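Local coordinates for protein alkaline phosphatase D (Bacillus subtilis, PDB 2YEQ) that hydrolyses phosphate esters, acting as a secreted phosphodiesterase and alkaline phosphatase with iron and calcium in its active site, at residues 125-139 / 188-202. Sequence-based numbering, arbitrary orientation.
Sequences QQYEHGYYTAYKHMA and QYRSDANLKAAHAAF. With PE5 (3,6,9,12,15,18,21,24-octaoxahexacosan-1-ol), chain D; EDO (1,2-ethanediol), chain B.
Y127 and Y189 meet obliquely, with CB of Y127 sitting over one face of the Y189 ring, 3.3 Å from CZ. The backbone N of Y127 points its hydrogen almost straight at Y189 OH (3.1 Å, 175°), and H171 holds the same hydroxyl from outside. Y127 has its CG anti to the backbone N (chi1 -178°), which swings its own ring out under Q188; CG of Q188 lies over the centre of that ring, 3.9 Å from the centroid. Y132 comes in at about a right angle to Y189, its OH 3.0 Å from Y189 CD2 while bonding to Q125 O. With a leucine in place of Y189, the N-H of Y127 would probably lose its acceptor and H171 a partner. All this packs the loop that follows strand 117-122, close to the metal-binding C124, against the end of helix 179-190 in the calcineurin-like phosphatase domain. Farther on, helices 133-138 and 193-201 run roughly parallel, crossing at 30° with axes 7.6 Å apart. D192, the N-cap of helix 193-201, lays its carboxylate beside Y132 CD2; a water ties its OD2 to Y132 N and N194 OD1, and R169 pairs with its charge. L195 runs alongside Y135, putting CD1 over one face of the ring, while A198 CB approaches Y135 CD1 at 3.6 Å. At the far end the F202 ring turns its edge to M138 O.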
loop_
_atom_site.group_PDB
_atom_site.type_symbol
_atom_site.label_atom_id
_atom_site.label_comp_id
_atom_site.label_asym_id
_atom_site.label_seq_id
_atom_site.Cartn_x
_atom_site.Cartn_y
_atom_site.Cartn_z
ATOM N N GLN A 125 1.918 -5.122 6.532
ATOM C CA GLN A 125 1.986 -4.918 7.973
ATOM C C GLN A 125 1.388 -6.069 8.788
ATOM O O GLN A 125 0.586 -5.836 9.689
ATOM C CB GLN A 125 1.325 -3.587 8.334
ATOM C CG GLN A 125 -0.109 -3.392 7.873
ATOM C CD GLN A 125 -0.482 -1.959 7.762
ATOM O OE1 GLN A 125 0.349 -1.109 7.386
ATOM N NE2 GLN A 125 -1.747 -1.652 8.049
ATOM N N GLN A 126 1.833 -7.286 8.502
ATOM C CA GLN A 126 1.346 -8.481 9.192
ATOM C C GLN A 126 1.430 -8.200 10.710
ATOM O O GLN A 126 2.504 -8.053 11.265
ATOM C CB GLN A 126 2.168 -9.719 8.825
ATOM C CG GLN A 126 1.375 -11.004 8.562
ATOM C CD GLN A 126 0.789 -11.654 9.832
ATOM O OE1 GLN A 126 0.391 -10.962 10.734
ATOM N NE2 GLN A 126 0.743 -13.001 9.882
ATOM N N TYR A 127 0.276 -8.117 11.355
ATOM C CA TYR A 127 0.172 -7.735 12.770
ATOM C C TYR A 127 0.942 -8.658 13.674
ATOM O O TYR A 127 1.544 -8.225 14.688
ATOM C CB TYR A 127 -1.308 -7.700 13.158
ATOM C CG TYR A 127 -1.673 -7.291 14.573
ATOM C CD1 TYR A 127 -1.872 -5.939 14.902
ATOM C CD2 TYR A 127 -1.878 -8.241 15.558
ATOM C CE1 TYR A 127 -2.248 -5.571 16.180
ATOM C CE2 TYR A 127 -2.243 -7.870 16.843
ATOM C CZ TYR A 127 -2.423 -6.547 17.147
ATOM O OH TYR A 127 -2.776 -6.182 18.433
ATOM N N GLU A 128 0.970 -9.928 13.299
ATOM C CA GLU A 128 1.598 -10.934 14.143
ATOM C C GLU A 128 3.125 -10.904 14.072
ATOM O O GLU A 128 3.798 -11.417 14.983
ATOM C CB GLU A 128 1.151 -12.333 13.712
ATOM C CG GLU A 128 -0.365 -12.548 13.695
ATOM C CD GLU A 128 -0.705 -13.995 13.315
ATOM O OE1 GLU A 128 -0.196 -14.501 12.251
ATOM O OE2 GLU A 128 -1.421 -14.638 14.115
ATOM N N HIS A 129 3.671 -10.347 12.991
ATOM C CA HIS A 129 5.113 -10.446 12.735
ATOM C C HIS A 129 5.966 -9.404 13.468
ATOM O O HIS A 129 7.177 -9.585 13.601
ATOM C CB HIS A 129 5.393 -10.398 11.234
ATOM C CG HIS A 129 4.938 -11.637 10.524
ATOM N ND1 HIS A 129 5.303 -11.943 9.231
ATOM C CD2 HIS A 129 4.172 -12.671 10.955
ATOM C CE1 HIS A 129 4.758 -13.098 8.888
ATOM N NE2 HIS A 129 4.069 -13.560 9.917
ATOM N N GLY A 130 5.337 -8.345 13.947
ATOM C CA GLY A 130 6.066 -7.359 14.724
ATOM C C GLY A 130 5.208 -6.197 15.131
ATOM O O GLY A 130 4.027 -6.133 14.789
ATOM N N TYR A 131 5.840 -5.301 15.887
ATOM C CA TYR A 131 5.259 -4.045 16.330
ATOM C C TYR A 131 5.377 -3.013 15.226
ATOM O O TYR A 131 6.266 -3.095 14.363
ATOM C CB TYR A 131 5.914 -3.620 17.693
ATOM C CG TYR A 131 5.528 -4.636 18.744
ATOM C CD1 TYR A 131 4.269 -4.595 19.356
ATOM C CD2 TYR A 131 6.347 -5.728 19.010
ATOM C CE1 TYR A 131 3.875 -5.574 20.269
ATOM C CE2 TYR A 131 5.961 -6.711 19.894
ATOM C CZ TYR A 131 4.718 -6.631 20.519
ATOM O OH TYR A 131 4.348 -7.633 21.365
ATOM N N TYR A 132 4.452 -2.067 15.243
ATOM C CA TYR A 132 4.347 -0.991 14.275
ATOM C C TYR A 132 5.215 0.252 14.610
ATOM O O TYR A 132 4.856 1.398 14.337
ATOM C CB TYR A 132 2.879 -0.600 14.098
ATOM C CG TYR A 132 1.977 -1.673 13.434
ATOM C CD1 TYR A 132 2.504 -2.800 12.794
ATOM C CD2 TYR A 132 0.594 -1.504 13.421
ATOM C CE1 TYR A 132 1.656 -3.758 12.194
ATOM C CE2 TYR A 132 -0.245 -2.425 12.824
ATOM C CZ TYR A 132 0.279 -3.554 12.215
ATOM O OH TYR A 132 -0.600 -4.445 11.624
ATOM N N THR A 133 6.408 -0.010 15.097
ATOM C CA THR A 133 7.413 1.036 15.313
ATOM C C THR A 133 7.623 1.896 14.061
ATOM O O THR A 133 7.811 3.115 14.157
ATOM C CB THR A 133 8.719 0.396 15.707
ATOM O OG1 THR A 133 8.449 -0.646 16.648
ATOM C CG2 THR A 133 9.715 1.441 16.308
ATOM N N ALA A 134 7.554 1.287 12.869
ATOM C CA ALA A 134 7.695 2.067 11.640
ATOM C C ALA A 134 6.741 3.241 11.591
ATOM O O ALA A 134 7.118 4.331 11.134
ATOM C CB ALA A 134 7.533 1.181 10.349
ATOM N N TYR A 135 5.494 3.037 12.030
ATOM C CA TYR A 135 4.506 4.104 11.989
ATOM C C TYR A 135 4.708 5.165 13.086
ATOM O O TYR A 135 4.332 6.322 12.905
ATOM C CB TYR A 135 3.089 3.547 12.059
ATOM C CG TYR A 135 2.586 2.935 10.769
ATOM C CD1 TYR A 135 2.559 3.680 9.604
ATOM C CD2 TYR A 135 2.140 1.617 10.716
ATOM C CE1 TYR A 135 2.103 3.151 8.416
ATOM C CE2 TYR A 135 1.659 1.063 9.516
ATOM C CZ TYR A 135 1.643 1.830 8.369
ATOM O OH TYR A 135 1.184 1.354 7.162
ATOM N N LYS A 136 5.274 4.771 14.209
ATOM C CA LYS A 136 5.684 5.741 15.241
ATOM C C LYS A 136 6.662 6.717 14.617
ATOM O O LYS A 136 6.480 7.925 14.711
ATOM C CB LYS A 136 6.339 5.039 16.421
ATOM C CG LYS A 136 6.558 5.968 17.619
ATOM C CD LYS A 136 7.240 5.234 18.746
ATOM C CE LYS A 136 7.364 6.108 19.997
ATOM N NZ LYS A 136 6.129 6.085 20.829
ATOM N N HIS A 137 7.681 6.187 13.937
ATOM C CA HIS A 137 8.634 7.031 13.207
ATOM C C HIS A 137 8.010 7.815 12.058
ATOM O O HIS A 137 8.330 9.002 11.868
ATOM C CB HIS A 137 9.822 6.201 12.700
ATOM C CG HIS A 137 10.643 5.596 13.796
ATOM N ND1 HIS A 137 11.314 6.361 14.734
ATOM C CD2 HIS A 137 10.894 4.304 14.112
ATOM C CE1 HIS A 137 11.964 5.560 15.562
ATOM N NE2 HIS A 137 11.723 4.305 15.211
ATOM N N MET A 138 7.107 7.195 11.288
ATOM C CA MET A 138 6.531 7.886 10.171
ATOM C C MET A 138 5.739 9.098 10.619
ATOM O O MET A 138 5.743 10.123 9.940
ATOM C CB MET A 138 5.613 6.971 9.354
ATOM C CG MET A 138 5.186 7.556 8.038
ATOM S SD MET A 138 3.910 6.589 7.192
ATOM C CE MET A 138 4.903 5.161 6.827
ATOM N N ALA A 139 5.043 8.965 11.750
ATOM C CA ALA A 139 4.181 10.035 12.274
ATOM C C ALA A 139 4.992 11.299 12.623
ATOM O O ALA A 139 4.424 12.356 12.771
ATOM C CB ALA A 139 3.406 9.550 13.498
ATOM N N GLN A 188 -8.731 -4.894 14.574
ATOM C CA GLN A 188 -7.548 -5.351 15.295
ATOM C C GLN A 188 -6.317 -4.550 14.879
ATOM O O GLN A 188 -5.553 -4.110 15.726
ATOM C CB GLN A 188 -7.257 -6.832 15.069
ATOM C CG GLN A 188 -5.947 -7.278 15.691
ATOM C CD GLN A 188 -5.690 -8.765 15.569
ATOM O OE1 GLN A 188 -5.897 -9.352 14.499
ATOM N NE2 GLN A 188 -5.216 -9.389 16.664
ATOM N N TYR A 189 -6.116 -4.430 13.571
ATOM C CA TYR A 189 -4.959 -3.723 12.999
ATOM C C TYR A 189 -5.004 -2.232 13.306
ATOM O O TYR A 189 -4.017 -1.665 13.743
ATOM C CB TYR A 189 -4.881 -3.944 11.461
ATOM C CG TYR A 189 -4.217 -5.255 11.065
ATOM C CD1 TYR A 189 -4.701 -6.472 11.524
ATOM C CD2 TYR A 189 -3.138 -5.278 10.193
ATOM C CE1 TYR A 189 -4.106 -7.664 11.161
ATOM C CE2 TYR A 189 -2.522 -6.460 9.830
ATOM C CZ TYR A 189 -3.032 -7.662 10.291
ATOM O OH TYR A 189 -2.416 -8.844 9.950
ATOM N N ARG A 190 -6.166 -1.619 13.089
ATOM C CA ARG A 190 -6.351 -0.190 13.210
ATOM C C ARG A 190 -6.357 0.295 14.688
ATOM O O ARG A 190 -6.239 1.491 14.935
ATOM C CB ARG A 190 -7.638 0.210 12.490
ATOM C CG ARG A 190 -7.894 1.689 12.303
ATOM C CD ARG A 190 -6.740 2.337 11.548
ATOM N NE ARG A 190 -7.085 3.389 10.614
ATOM C CZ ARG A 190 -7.903 3.303 9.559
ATOM N NH1 ARG A 190 -8.586 2.203 9.269
ATOM N NH2 ARG A 190 -8.098 4.377 8.804
ATOM N N SER A 191 -6.476 -0.635 15.638
ATOM C CA SER A 191 -6.442 -0.336 17.067
ATOM C C SER A 191 -5.023 0.041 17.540
ATOM O O SER A 191 -4.851 0.541 18.640
ATOM C CB SER A 191 -6.865 -1.586 17.874
ATOM O OG SER A 191 -8.252 -1.745 17.796
ATOM N N ASP A 192 -4.019 -0.320 16.755
ATOM C CA ASP A 192 -2.636 -0.073 17.125
ATOM C C ASP A 192 -2.379 1.433 17.159
ATOM O O ASP A 192 -2.626 2.116 16.179
ATOM C CB ASP A 192 -1.700 -0.741 16.133
ATOM C CG ASP A 192 -0.263 -0.566 16.514
ATOM O OD1 ASP A 192 0.222 0.572 16.322
ATOM O OD2 ASP A 192 0.354 -1.530 17.016
ATOM N N ALA A 193 -1.853 1.916 18.284
ATOM C CA ALA A 193 -1.673 3.356 18.546
ATOM C C ALA A 193 -0.757 4.018 17.531
ATOM O O ALA A 193 -0.971 5.171 17.160
ATOM C CB ALA A 193 -1.139 3.601 19.995
ATOM N N ASN A 194 0.261 3.298 17.082
ATOM C CA ASN A 194 1.229 3.852 16.150
ATOM C C ASN A 194 0.599 4.092 14.784
ATOM O O ASN A 194 0.743 5.167 14.183
ATOM C CB ASN A 194 2.421 2.904 16.002
ATOM C CG ASN A 194 3.140 2.662 17.296
ATOM O OD1 ASN A 194 3.249 1.528 17.760
ATOM N ND2 ASN A 194 3.629 3.716 17.889
ATOM N N LEU A 195 -0.147 3.098 14.299
ATOM C CA LEU A 195 -0.867 3.228 13.022
ATOM C C LEU A 195 -1.885 4.343 13.087
ATOM O O LEU A 195 -1.998 5.164 12.177
ATOM C CB LEU A 195 -1.550 1.883 12.651
ATOM C CG LEU A 195 -2.415 1.818 11.396
ATOM C CD1 LEU A 195 -1.719 2.436 10.182
ATOM C CD2 LEU A 195 -2.803 0.332 11.108
ATOM N N LYS A 196 -2.622 4.423 14.181
ATOM C CA LYS A 196 -3.578 5.523 14.361
ATOM C C LYS A 196 -2.906 6.901 14.327
ATOM O O LYS A 196 -3.469 7.846 13.806
ATOM C CB LYS A 196 -4.358 5.378 15.690
ATOM C CG LYS A 196 -5.254 4.172 15.759
ATOM C CD LYS A 196 -6.244 4.249 16.943
ATOM C CE LYS A 196 -5.628 3.978 18.272
ATOM N NZ LYS A 196 -6.693 4.097 19.311
ATOM N N ALA A 197 -1.718 7.016 14.917
ATOM C CA ALA A 197 -0.976 8.308 14.931
ATOM C C ALA A 197 -0.565 8.688 13.506
ATOM O O ALA A 197 -0.697 9.833 13.096
ATOM C CB ALA A 197 0.269 8.205 15.829
ATOM N N ALA A 198 -0.084 7.704 12.754
ATOM C CA ALA A 198 0.283 7.929 11.343
ATOM C C ALA A 198 -0.909 8.334 10.498
ATOM O O ALA A 198 -0.783 9.212 9.606
ATOM C CB ALA A 198 1.031 6.698 10.773
ATOM N N HIS A 199 -2.093 7.776 10.803
ATOM C CA HIS A 199 -3.301 8.210 10.119
ATOM C C HIS A 199 -3.715 9.630 10.498
ATOM O O HIS A 199 -4.160 10.378 9.640
ATOM C CB HIS A 199 -4.486 7.253 10.354
ATOM C CG HIS A 199 -4.510 6.072 9.433
ATOM N ND1 HIS A 199 -4.735 6.200 8.080
ATOM C CD2 HIS A 199 -4.371 4.742 9.674
ATOM C CE1 HIS A 199 -4.733 4.994 7.526
ATOM N NE2 HIS A 199 -4.519 4.092 8.474
ATOM N N ALA A 200 -3.616 9.979 11.787
ATOM C CA ALA A 200 -4.019 11.307 12.261
ATOM C C ALA A 200 -3.056 12.409 11.757
ATOM O O ALA A 200 -3.446 13.557 11.592
ATOM C CB ALA A 200 -4.114 11.324 13.834
ATOM N N ALA A 201 -1.830 12.028 11.427
ATOM C CA ALA A 201 -0.791 12.984 11.010
ATOM C C ALA A 201 -0.857 13.471 9.555
ATOM O O ALA A 201 -0.439 14.600 9.244
ATOM C CB ALA A 201 0.592 12.377 11.309
ATOM N N PHE A 202 -1.360 12.636 8.647
ATOM C CA PHE A 202 -1.298 12.925 7.198
ATOM C C PHE A 202 -2.522 12.386 6.442
ATOM O O PHE A 202 -3.102 11.408 6.861
ATOM C CB PHE A 202 -0.110 12.207 6.549
ATOM C CG PHE A 202 1.136 12.186 7.353
ATOM C CD1 PHE A 202 1.922 13.332 7.466
ATOM C CD2 PHE A 202 1.585 11.024 7.923
ATOM C CE1 PHE A 202 3.092 13.311 8.175
ATOM C CE2 PHE A 202 2.770 10.998 8.642
ATOM C CZ PHE A 202 3.515 12.164 8.774
HETATM C C50 PE5 D . -2.512 18.402 16.923
HETATM O O1 PE5 D . -2.801 17.504 15.843
HETATM C C1 PE5 D . -1.899 16.413 15.858
HETATM C C2 PE5 D . -2.050 15.483 14.670
HETATM O O2 PE5 D . -1.721 14.152 15.080
HETATM C C3 PE5 D . -0.348 13.766 14.976
HETATM C C4 PE5 D . -0.220 12.285 15.265
HETATM C C1 EDO B . -0.226 17.119 7.318
HETATM O O1 EDO B . -1.485 16.481 7.479
HETATM C C2 EDO B . 0.224 17.011 5.874
HETATM O O2 EDO B . 1.294 17.946 5.703
HETATM O O HOH W 1 -5.316 -4.949 18.373
HETATM O O HOH W 2 2.946 -1.655 17.592
#